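Local coordinates for uncharacterized protein (Candida albicans, PDB 5K04), which serves as the non-catalytic auxiliary subunit of the NatB N-terminal acetyltransferase complex, probably supporting the catalytic subunit NAT3 with its largely helical fold, at residues A[227-232]-A[258-263]; A[234-239]-A[248-253]; A[568-573]-A[608-613]; A[575-580]-A[666-671]. All blocks are in the same frame, centred on the assembly; numbering follows the deposited sequence.

Contact 1 (A[227-232]-A[258-263]); sequences ASFEAL and GKEIGK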
# COMPACT_ATOMS: atom_id res chain seq x y z
N ALA A 227 -33.00 -16.34 -1.40
CA ALA A 227 -34.27 -15.96 -0.77
C ALA A 227 -34.70 -17.00 0.26
O ALA A 227 -35.89 -17.29 0.43
CB ALA A 227 -35.38 -15.73 -1.80
N SER A 228 -33.71 -17.60 0.94
CA SER A 228 -33.95 -18.58 2.00
C SER A 228 -34.12 -17.84 3.33
O SER A 228 -33.31 -17.92 4.26
CB SER A 228 -32.80 -19.58 2.06
OG SER A 228 -32.59 -20.15 0.78
N PHE A 229 -35.22 -17.09 3.41
CA PHE A 229 -35.36 -16.12 4.48
C PHE A 229 -35.78 -16.76 5.79
O PHE A 229 -35.46 -16.23 6.86
CB PHE A 229 -36.35 -15.03 4.07
CG PHE A 229 -35.86 -14.18 2.93
CD1 PHE A 229 -34.66 -13.49 3.04
CD2 PHE A 229 -36.59 -14.06 1.76
CE1 PHE A 229 -34.21 -12.70 2.00
CE2 PHE A 229 -36.14 -13.27 0.73
CZ PHE A 229 -34.94 -12.60 0.84
N GLU A 230 -36.48 -17.89 5.74
CA GLU A 230 -36.69 -18.64 6.97
C GLU A 230 -35.36 -19.11 7.54
O GLU A 230 -35.04 -18.87 8.71
CB GLU A 230 -37.63 -19.82 6.71
CG GLU A 230 -39.08 -19.43 6.46
CD GLU A 230 -39.86 -19.15 7.74
OE1 GLU A 230 -39.31 -19.33 8.85
OE2 GLU A 230 -41.05 -18.76 7.64
N ALA A 231 -34.53 -19.75 6.69
CA ALA A 231 -33.28 -20.32 7.18
C ALA A 231 -32.33 -19.24 7.68
O ALA A 231 -31.54 -19.48 8.60
CB ALA A 231 -32.61 -21.14 6.07
N LEU A 232 -32.39 -18.05 7.09
CA LEU A 232 -31.45 -17.00 7.45
C LEU A 232 -31.89 -16.27 8.71
O LEU A 232 -31.04 -15.86 9.51
CB LEU A 232 -31.34 -16.01 6.30
CG LEU A 232 -30.56 -14.73 6.52
CD1 LEU A 232 -29.08 -15.01 6.74
CD2 LEU A 232 -30.79 -13.82 5.33
N GLY A 258 -36.67 -11.35 8.63
CA GLY A 258 -37.85 -11.32 9.48
C GLY A 258 -39.07 -10.78 8.77
O GLY A 258 -40.16 -11.36 8.82
N LYS A 259 -38.91 -9.65 8.08
CA LYS A 259 -40.03 -9.10 7.31
C LYS A 259 -40.42 -10.05 6.18
O LYS A 259 -41.61 -10.26 5.92
CB LYS A 259 -39.67 -7.72 6.75
CG LYS A 259 -40.79 -7.08 5.94
CD LYS A 259 -40.66 -5.58 5.90
CE LYS A 259 -41.11 -5.04 4.56
NZ LYS A 259 -42.47 -5.47 4.20
N GLU A 260 -39.43 -10.64 5.52
CA GLU A 260 -39.71 -11.49 4.37
C GLU A 260 -40.60 -12.67 4.75
O GLU A 260 -41.45 -13.09 3.96
CB GLU A 260 -38.40 -11.96 3.75
CG GLU A 260 -37.69 -10.91 2.89
CD GLU A 260 -38.45 -10.60 1.62
OE1 GLU A 260 -39.39 -11.34 1.28
OE2 GLU A 260 -38.10 -9.61 0.95
N ILE A 261 -40.44 -13.20 5.96
CA ILE A 261 -41.21 -14.36 6.41
C ILE A 261 -42.47 -13.94 7.15
O ILE A 261 -43.15 -14.77 7.75
CB ILE A 261 -40.35 -15.31 7.27
CG1 ILE A 261 -40.01 -14.68 8.62
CG2 ILE A 261 -39.06 -15.73 6.55
CD1 ILE A 261 -39.23 -15.63 9.52
N GLY A 262 -42.79 -12.64 7.12
CA GLY A 262 -44.07 -12.14 7.60
C GLY A 262 -44.11 -11.60 9.01
O GLY A 262 -45.20 -11.36 9.53
N LYS A 263 -42.96 -11.40 9.65
CA LYS A 263 -42.95 -10.89 11.01
C LYS A 263 -43.40 -9.44 11.04
O LYS A 263 -43.10 -8.67 10.12
CB LYS A 263 -41.55 -11.01 11.62
CG LYS A 263 -41.02 -12.43 11.68
CD LYS A 263 -41.61 -13.21 12.84
CE LYS A 263 -40.95 -14.58 12.96
NZ LYS A 263 -41.26 -15.23 14.26
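Phe229 and Glu260 meet in a CH-pi contact at the surface, at one end of a helical hairpin whose arms are helices 229-242 and 248-260; the first turn of one arm lies beside the last turn of the other. The aliphatic part of Glu260 lies over one face of the Phe229 ring, with CG 3.5 Å from the centroid and only 12° off the ring normal. A bend at chi2 (-68°) brings the carboxylate over the CE2 side of the ring, the two planes stacked 17° apart. The opposite face of the ring carries Ala227 CA, offset toward the rim, and the phenyl group is thus sandwiched between a glutamate and the turn that leads into its own helix. Next to the stack, Ile261 supplies the second half of the contact. This residue is the first to leave helical geometry, and the helix closes there in a Schellman motif with Gly262 at C-prime. No hydrogen bond crosses between the two segments. Ile261 CG2 approaches Phe229 CB at 3.7 Å and reaches the backbone N of Glu230 at 3.5 Å, while Glu230, bent at its own chi2, brings OE2 to 3.5 Å from Ile261 CB.

Contact 2 (A[234-239]-A[248-253]); sequences AYTEKL and FDTWKL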
# COMPACT_ATOMS: atom_id res chain seq x y z
N ALA A 234 -33.68 -17.61 11.17
CA ALA A 234 -33.30 -18.57 12.21
C ALA A 234 -31.80 -18.52 12.47
O ALA A 234 -31.36 -18.47 13.62
CB ALA A 234 -33.74 -19.98 11.81
N TYR A 235 -30.99 -18.53 11.40
CA TYR A 235 -29.54 -18.58 11.59
C TYR A 235 -29.03 -17.29 12.24
O TYR A 235 -28.33 -17.34 13.27
CB TYR A 235 -28.84 -18.85 10.25
CG TYR A 235 -27.34 -19.09 10.35
CD1 TYR A 235 -26.83 -20.28 10.87
CD2 TYR A 235 -26.42 -18.13 9.92
CE1 TYR A 235 -25.44 -20.50 10.97
CE2 TYR A 235 -25.03 -18.35 10.01
CZ TYR A 235 -24.56 -19.53 10.55
OH TYR A 235 -23.21 -19.76 10.65
N THR A 236 -29.39 -16.13 11.68
CA THR A 236 -28.93 -14.86 12.25
C THR A 236 -29.41 -14.70 13.69
O THR A 236 -28.64 -14.26 14.56
CB THR A 236 -29.40 -13.69 11.39
OG1 THR A 236 -30.83 -13.69 11.25
CG2 THR A 236 -28.76 -13.75 10.01
N GLU A 237 -30.67 -15.04 13.97
CA GLU A 237 -31.18 -14.95 15.34
C GLU A 237 -30.32 -15.77 16.31
O GLU A 237 -30.03 -15.31 17.42
CB GLU A 237 -32.64 -15.41 15.39
CG GLU A 237 -33.27 -15.35 16.78
CD GLU A 237 -34.79 -15.20 16.75
OE1 GLU A 237 -35.46 -15.93 17.49
OE2 GLU A 237 -35.29 -14.34 16.01
N LYS A 238 -29.88 -16.96 15.88
CA LYS A 238 -28.97 -17.74 16.71
C LYS A 238 -27.68 -16.97 17.00
O LYS A 238 -27.26 -16.85 18.15
CB LYS A 238 -28.65 -19.08 16.02
CG LYS A 238 -27.76 -20.00 16.85
CD LYS A 238 -27.15 -21.14 16.02
CE LYS A 238 -26.02 -20.66 15.09
NZ LYS A 238 -25.01 -21.74 14.76
N LEU A 239 -27.04 -16.44 15.94
CA LEU A 239 -25.79 -15.71 16.13
C LEU A 239 -25.97 -14.54 17.09
O LEU A 239 -25.14 -14.32 17.97
CB LEU A 239 -25.25 -15.20 14.80
CG LEU A 239 -24.85 -16.22 13.75
CD1 LEU A 239 -24.25 -15.51 12.53
CD2 LEU A 239 -23.89 -17.22 14.35
N PHE A 248 -23.53 -5.76 13.00
CA PHE A 248 -24.54 -4.93 12.35
C PHE A 248 -25.04 -5.56 11.06
O PHE A 248 -26.25 -5.64 10.82
CB PHE A 248 -23.99 -3.53 12.09
CG PHE A 248 -25.05 -2.54 11.71
CD1 PHE A 248 -26.09 -2.25 12.59
CD2 PHE A 248 -25.02 -1.89 10.49
CE1 PHE A 248 -27.08 -1.33 12.25
CE2 PHE A 248 -26.01 -0.96 10.14
CZ PHE A 248 -27.04 -0.69 11.02
N ASP A 249 -24.12 -6.03 10.20
CA ASP A 249 -24.53 -6.68 8.96
C ASP A 249 -25.45 -7.87 9.24
O ASP A 249 -26.42 -8.10 8.52
CB ASP A 249 -23.29 -7.13 8.19
CG ASP A 249 -22.50 -5.97 7.60
OD1 ASP A 249 -22.93 -4.81 7.77
OD2 ASP A 249 -21.46 -6.21 6.96
N THR A 250 -25.18 -8.61 10.32
CA THR A 250 -26.02 -9.74 10.69
C THR A 250 -27.37 -9.28 11.25
O THR A 250 -28.38 -9.96 11.05
CB THR A 250 -25.29 -10.63 11.70
OG1 THR A 250 -23.99 -10.98 11.18
CG2 THR A 250 -26.09 -11.92 11.97
N TRP A 251 -27.40 -8.12 11.92
CA TRP A 251 -28.66 -7.57 12.39
C TRP A 251 -29.55 -7.17 11.22
O TRP A 251 -30.77 -7.42 11.24
CB TRP A 251 -28.43 -6.35 13.29
CG TRP A 251 -28.07 -6.62 14.75
CD1 TRP A 251 -26.87 -6.37 15.36
CD2 TRP A 251 -28.94 -7.14 15.77
NE1 TRP A 251 -26.93 -6.72 16.69
CE2 TRP A 251 -28.19 -7.20 16.96
CE3 TRP A 251 -30.26 -7.58 15.78
CZ2 TRP A 251 -28.73 -7.67 18.16
CZ3 TRP A 251 -30.79 -8.05 16.97
CH2 TRP A 251 -30.03 -8.09 18.14
N LYS A 252 -28.96 -6.56 10.20
CA LYS A 252 -29.75 -6.12 9.05
C LYS A 252 -30.36 -7.30 8.32
O LYS A 252 -31.54 -7.26 7.94
CB LYS A 252 -28.87 -5.29 8.11
CG LYS A 252 -28.43 -3.95 8.71
CD LYS A 252 -27.21 -3.36 7.98
CE LYS A 252 -27.55 -2.89 6.58
NZ LYS A 252 -26.34 -2.36 5.89
N LEU A 253 -29.58 -8.37 8.12
CA LEU A 253 -30.13 -9.58 7.53
C LEU A 253 -31.26 -10.15 8.39
O LEU A 253 -32.24 -10.67 7.86
CB LEU A 253 -29.02 -10.62 7.34
CG LEU A 253 -27.92 -10.29 6.31
CD1 LEU A 253 -26.97 -11.47 6.16
CD2 LEU A 253 -28.47 -9.92 4.95
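Thr236 and Thr250 meet methyl to methyl where helices 229-242 and 248-260 come together, their local axes 9.2 Å apart and inclined at 140°, hence roughly antiparallel. Thr236 can be followed outward. Its CB already touches the other helix, 3.8 Å from Thr250 CG2. One branch, CG2, continues across: it lies 3.8 Å from Thr250 CG2 and, on the next turn of the partner helix, 4.1 Å from Leu253 CB. Thr236 CB and CG2 also both lie 3.9 Å from the carbonyl O of Thr250. The other branch, OG1, is turned back to its own helix and bonds with the carbonyl oxygens of Leu232 and His233. With chi1 at 57°, OG1 sits between the backbone N and the carbonyl carbon, which is what sends the methyl group into the interface. Thr250 divides its labour in the same way: CG2 stands anti to the backbone N and faces Thr236, while OG1 bonds to Asp247, just before the helix. Leu239 adds CD1, 4.1 Å from Thr250 CG2. No hydrogen bond links the segments; both buried hydroxyls have partners on or next to their own helices. Near the start of helix 248-260, Asp249 forms a salt bridge with Lys5 of the NAT3 subunit. Two roughly antiparallel helices joined by a short connection and packed through threonine methyls and leucines form a helical hairpin, consistent with the family's tetratricopeptide-like helical-repeat fold.

Contact 3 (A[568-573]-A[608-613]); sequences PVNDVA and VFDNLL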
# COMPACT_ATOMS: atom_id res chain seq x y z
N PRO A 568 2.21 17.63 -5.55
CA PRO A 568 2.41 17.68 -7.01
C PRO A 568 3.18 16.48 -7.57
O PRO A 568 4.33 16.58 -8.03
CB PRO A 568 3.19 19.00 -7.19
CG PRO A 568 3.91 19.20 -5.90
CD PRO A 568 3.00 18.65 -4.83
N VAL A 569 2.52 15.33 -7.56
CA VAL A 569 3.09 14.13 -8.14
C VAL A 569 3.08 14.27 -9.65
O VAL A 569 2.25 14.99 -10.22
CB VAL A 569 2.32 12.87 -7.69
CG1 VAL A 569 2.43 12.68 -6.16
CG2 VAL A 569 0.87 12.93 -8.16
N ASN A 570 4.01 13.57 -10.31
CA ASN A 570 4.10 13.53 -11.78
C ASN A 570 4.49 12.11 -12.18
O ASN A 570 5.68 11.77 -12.23
CB ASN A 570 5.09 14.56 -12.32
CG ASN A 570 4.98 14.73 -13.84
OD1 ASN A 570 4.36 13.91 -14.52
ND2 ASN A 570 5.57 15.80 -14.36
N ASP A 571 3.48 11.29 -12.48
CA ASP A 571 3.73 9.86 -12.65
C ASP A 571 4.38 9.53 -13.99
O ASP A 571 5.19 8.60 -14.07
CB ASP A 571 2.42 9.06 -12.50
CG ASP A 571 1.81 9.20 -11.09
OD1 ASP A 571 2.46 9.79 -10.20
OD2 ASP A 571 0.66 8.74 -10.90
N VAL A 572 4.03 10.28 -15.04
CA VAL A 572 4.65 10.02 -16.34
C VAL A 572 6.12 10.41 -16.34
O VAL A 572 6.95 9.74 -16.96
CB VAL A 572 3.86 10.74 -17.44
CG1 VAL A 572 4.61 10.66 -18.74
CG2 VAL A 572 2.46 10.10 -17.57
N ALA A 573 6.49 11.48 -15.62
CA ALA A 573 7.89 11.87 -15.56
C ALA A 573 8.72 10.79 -14.87
O ALA A 573 9.85 10.51 -15.29
CB ALA A 573 8.02 13.21 -14.83
N VAL A 608 4.46 23.31 -19.99
CA VAL A 608 5.30 23.76 -21.10
C VAL A 608 6.75 23.35 -20.86
O VAL A 608 7.40 22.77 -21.73
CB VAL A 608 5.18 25.28 -21.31
CG1 VAL A 608 5.99 25.70 -22.50
CG2 VAL A 608 3.73 25.69 -21.50
N PHE A 609 7.25 23.60 -19.64
CA PHE A 609 8.66 23.33 -19.38
C PHE A 609 8.97 21.85 -19.45
O PHE A 609 9.98 21.44 -20.03
CB PHE A 609 9.11 23.89 -18.04
CG PHE A 609 10.54 23.56 -17.74
CD1 PHE A 609 11.56 24.10 -18.52
CD2 PHE A 609 10.87 22.69 -16.71
CE1 PHE A 609 12.88 23.80 -18.27
CE2 PHE A 609 12.21 22.38 -16.46
CZ PHE A 609 13.21 22.94 -17.24
N ASP A 610 8.11 21.02 -18.85
CA ASP A 610 8.34 19.58 -18.88
C ASP A 610 8.29 19.03 -20.30
O ASP A 610 9.05 18.12 -20.64
CB ASP A 610 7.35 18.85 -17.97
CG ASP A 610 7.87 18.71 -16.53
OD1 ASP A 610 9.09 18.84 -16.31
OD2 ASP A 610 7.04 18.48 -15.62
N ASN A 611 7.42 19.58 -21.16
CA ASN A 611 7.42 19.16 -22.56
C ASN A 611 8.75 19.49 -23.24
O ASN A 611 9.27 18.68 -24.02
CB ASN A 611 6.24 19.79 -23.32
CG ASN A 611 4.96 18.92 -23.27
OD1 ASN A 611 5.04 17.68 -23.22
ND2 ASN A 611 3.81 19.56 -23.26
N LEU A 612 9.33 20.65 -22.93
CA LEU A 612 10.64 21.00 -23.48
C LEU A 612 11.74 20.12 -22.90
O LEU A 612 12.61 19.63 -23.63
CB LEU A 612 10.93 22.47 -23.21
CG LEU A 612 12.34 23.00 -23.49
CD1 LEU A 612 12.60 23.05 -24.98
CD2 LEU A 612 12.50 24.39 -22.87
N LEU A 613 11.71 19.90 -21.58
CA LEU A 613 12.72 19.08 -20.91
C LEU A 613 12.87 17.72 -21.58
O LEU A 613 13.99 17.26 -21.85
CB LEU A 613 12.36 18.92 -19.43
CG LEU A 613 13.37 18.13 -18.56
CD1 LEU A 613 14.71 18.86 -18.47
CD2 LEU A 613 12.82 17.83 -17.16
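Asn570 and Asp610 provide the direct meeting of the two segments, a small polar approach between the beginnings of helices 571-584 and 608-625. The polar approach comes first. Asn570 ND2 stands 3.3 Å from Asp610 OD2, the side chains arriving from opposite directions. The angle is too poor for a hydrogen bond, and the amide and carboxylate planes are turned 50° against each other. What remains is a close polar approach that the geometry does not make a bond.

Hydrogen bonds within each helix start form the second group. Asn570 is the N-cap of helix 571-584, and its OD1 accepts a weak bond from Ala573 N at 3.4 Å, with an N-H...O angle of 159°. Having CG anti to the backbone N (chi1 -168°) swings the amide over the first turn, so that one end caps the helix while the other faces Asp610. On the partner helix, the backbone N of Asp610 is bonded to Ser607 OG.

Packing from outside the segments comes from Phe606, in the loop before helix 608-625, which touches the side chains of Asn570, Val572 and Asn611; Leu613 rests against helix 661-682.

The chemistry implies a slight polar contact with no hydrogen bond across it. A buried carboxylate in the first turn of a helix, like that of Asp610, would probably be eased by that helix end, and the nearby amide may add a further, weaker polar influence.

Contact 4 (A[575-580]-A[666-671]); sequences KLKLLV and LTNLVE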
# COMPACT_ATOMS: atom_id res chain seq x y z
N LYS A 575 8.28 7.57 -14.99
CA LYS A 575 8.61 6.55 -15.99
C LYS A 575 9.69 7.04 -16.95
O LYS A 575 10.61 6.29 -17.30
CB LYS A 575 7.35 6.14 -16.75
CG LYS A 575 7.65 5.09 -17.83
CD LYS A 575 6.40 4.58 -18.52
CE LYS A 575 5.55 3.74 -17.58
NZ LYS A 575 4.49 2.99 -18.32
N LEU A 576 9.60 8.31 -17.37
CA LEU A 576 10.54 8.84 -18.35
C LEU A 576 11.93 8.97 -17.75
O LEU A 576 12.93 8.74 -18.45
CB LEU A 576 10.04 10.18 -18.87
CG LEU A 576 8.82 10.11 -19.79
CD1 LEU A 576 8.24 11.51 -20.05
CD2 LEU A 576 9.20 9.42 -21.08
N LYS A 577 12.01 9.37 -16.48
CA LYS A 577 13.30 9.42 -15.80
C LYS A 577 13.98 8.07 -15.84
O LYS A 577 15.17 7.97 -16.14
CB LYS A 577 13.11 9.88 -14.35
CG LYS A 577 12.67 11.33 -14.19
CD LYS A 577 13.61 12.31 -14.89
CE LYS A 577 13.29 13.75 -14.52
NZ LYS A 577 13.53 14.10 -13.06
N LEU A 578 13.21 7.00 -15.57
CA LEU A 578 13.79 5.66 -15.56
C LEU A 578 14.20 5.23 -16.96
O LEU A 578 15.24 4.58 -17.14
CB LEU A 578 12.80 4.67 -14.94
CG LEU A 578 12.41 5.04 -13.51
CD1 LEU A 578 11.51 3.97 -12.92
CD2 LEU A 578 13.64 5.23 -12.64
N LEU A 579 13.42 5.60 -17.97
CA LEU A 579 13.85 5.39 -19.35
C LEU A 579 15.14 6.14 -19.64
O LEU A 579 16.10 5.56 -20.18
CB LEU A 579 12.76 5.83 -20.32
CG LEU A 579 11.47 5.01 -20.17
CD1 LEU A 579 10.40 5.48 -21.13
CD2 LEU A 579 11.78 3.55 -20.41
N VAL A 580 15.20 7.42 -19.25
CA VAL A 580 16.42 8.21 -19.47
C VAL A 580 17.63 7.45 -18.96
O VAL A 580 18.60 7.22 -19.69
CB VAL A 580 16.30 9.59 -18.78
CG1 VAL A 580 17.68 10.29 -18.73
CG2 VAL A 580 15.31 10.48 -19.50
N LEU A 666 13.91 23.37 -11.42
CA LEU A 666 15.33 23.66 -11.33
C LEU A 666 16.12 22.40 -10.99
O LEU A 666 17.20 22.17 -11.54
CB LEU A 666 15.54 24.75 -10.28
CG LEU A 666 16.76 25.67 -10.34
CD1 LEU A 666 17.03 26.13 -11.75
CD2 LEU A 666 16.53 26.86 -9.42
N THR A 667 15.56 21.55 -10.11
CA THR A 667 16.17 20.27 -9.79
C THR A 667 16.27 19.40 -11.04
O THR A 667 17.29 18.73 -11.26
CB THR A 667 15.37 19.56 -8.69
OG1 THR A 667 15.33 20.36 -7.50
CG2 THR A 667 15.98 18.24 -8.32
N ASN A 668 15.25 19.45 -11.90
CA ASN A 668 15.27 18.65 -13.12
C ASN A 668 16.25 19.22 -14.13
O ASN A 668 16.92 18.46 -14.85
CB ASN A 668 13.87 18.55 -13.71
CG ASN A 668 13.01 17.52 -13.00
OD1 ASN A 668 13.53 16.55 -12.42
ND2 ASN A 668 11.70 17.71 -13.06
N LEU A 669 16.35 20.55 -14.19
CA LEU A 669 17.37 21.18 -15.02
C LEU A 669 18.77 20.78 -14.56
O LEU A 669 19.63 20.48 -15.40
CB LEU A 669 17.23 22.70 -15.01
CG LEU A 669 18.28 23.38 -15.90
CD1 LEU A 669 18.11 22.93 -17.36
CD2 LEU A 669 18.24 24.89 -15.81
N VAL A 670 19.02 20.78 -13.24
CA VAL A 670 20.35 20.44 -12.74
C VAL A 670 20.70 19.01 -13.13
O VAL A 670 21.82 18.73 -13.59
CB VAL A 670 20.44 20.63 -11.21
CG1 VAL A 670 21.72 20.03 -10.67
CG2 VAL A 670 20.40 22.08 -10.83
N GLU A 671 19.74 18.09 -12.95
CA GLU A 671 19.95 16.69 -13.29
C GLU A 671 20.22 16.53 -14.78
O GLU A 671 21.11 15.77 -15.19
CB GLU A 671 18.72 15.88 -12.86
CG GLU A 671 18.69 14.42 -13.29
CD GLU A 671 17.37 13.71 -12.94
OE1 GLU A 671 16.29 14.33 -13.09
OE2 GLU A 671 17.42 12.54 -12.51
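The amide of Asn668 and the carboxylate of Glu671 are the flat groups here, and both take the ammonium group of Lys577. NZ approaches OD1 of Asn668 from above the carbonyl plane, 47° out of it and so not along a lone pair; the C=O...N angle is 130°. Toward Glu671, NZ instead meets OE1 on its syn lone pair, the side of the other carboxylate oxygen, in a salt bridge of 2.8 Å. In this buried setting the opposite charges of Lys577 and Glu671 would be expected to stabilise each other's ionised forms. The distance of 2.5 Å between Lys577 NZ and Asn668 OD1 is unusually short, and its exact value is doubtful. Lys577 CE follows its nitrogen in, lying 3.4 Å from Glu671 OE1.

Within this all-helical fold the side chains span the gap between helices 571-584 and 661-682: the nearest CA atoms of the two segments, those of Lys577 and Asn668, are 9.8 Å apart. Helix 608-625 borders both partners, with Tyr614 against Lys577 and Tyr617 against Glu671. Bends at chi2 (-56°) and chi4 shape the lysine chain, while Glu671 reaches out from its helix with its chain extended beyond CG. Its carboxylate has further partners, OE2 bonding with the hydroxyl of Tyr581 and OE1 with Gln517 NE2.

Contacts 1 and 2 hold the same pair of helices, 229-242 and 248-260. Contact 2 is the buried, mainly apolar meeting deeper in the hairpin, with no hydrogen bond across, nested in sequence within the surface closure of contact 1, where a ring and carboxylates take over; Leu232 CD1 and Leu253 CD1 join the two at 4.2 Å. Contacts 3 and 4 lie on the opposite side of the chain's centre, about 54 to 63 Å away between centres, and share helix 571-584. Their segments alternate along the sequence, and Leu613 packs on Asn668 between them. Both are polar, but partly buried contact 3 lacks a true bond across, whereas buried contact 4 carries a salt bridge.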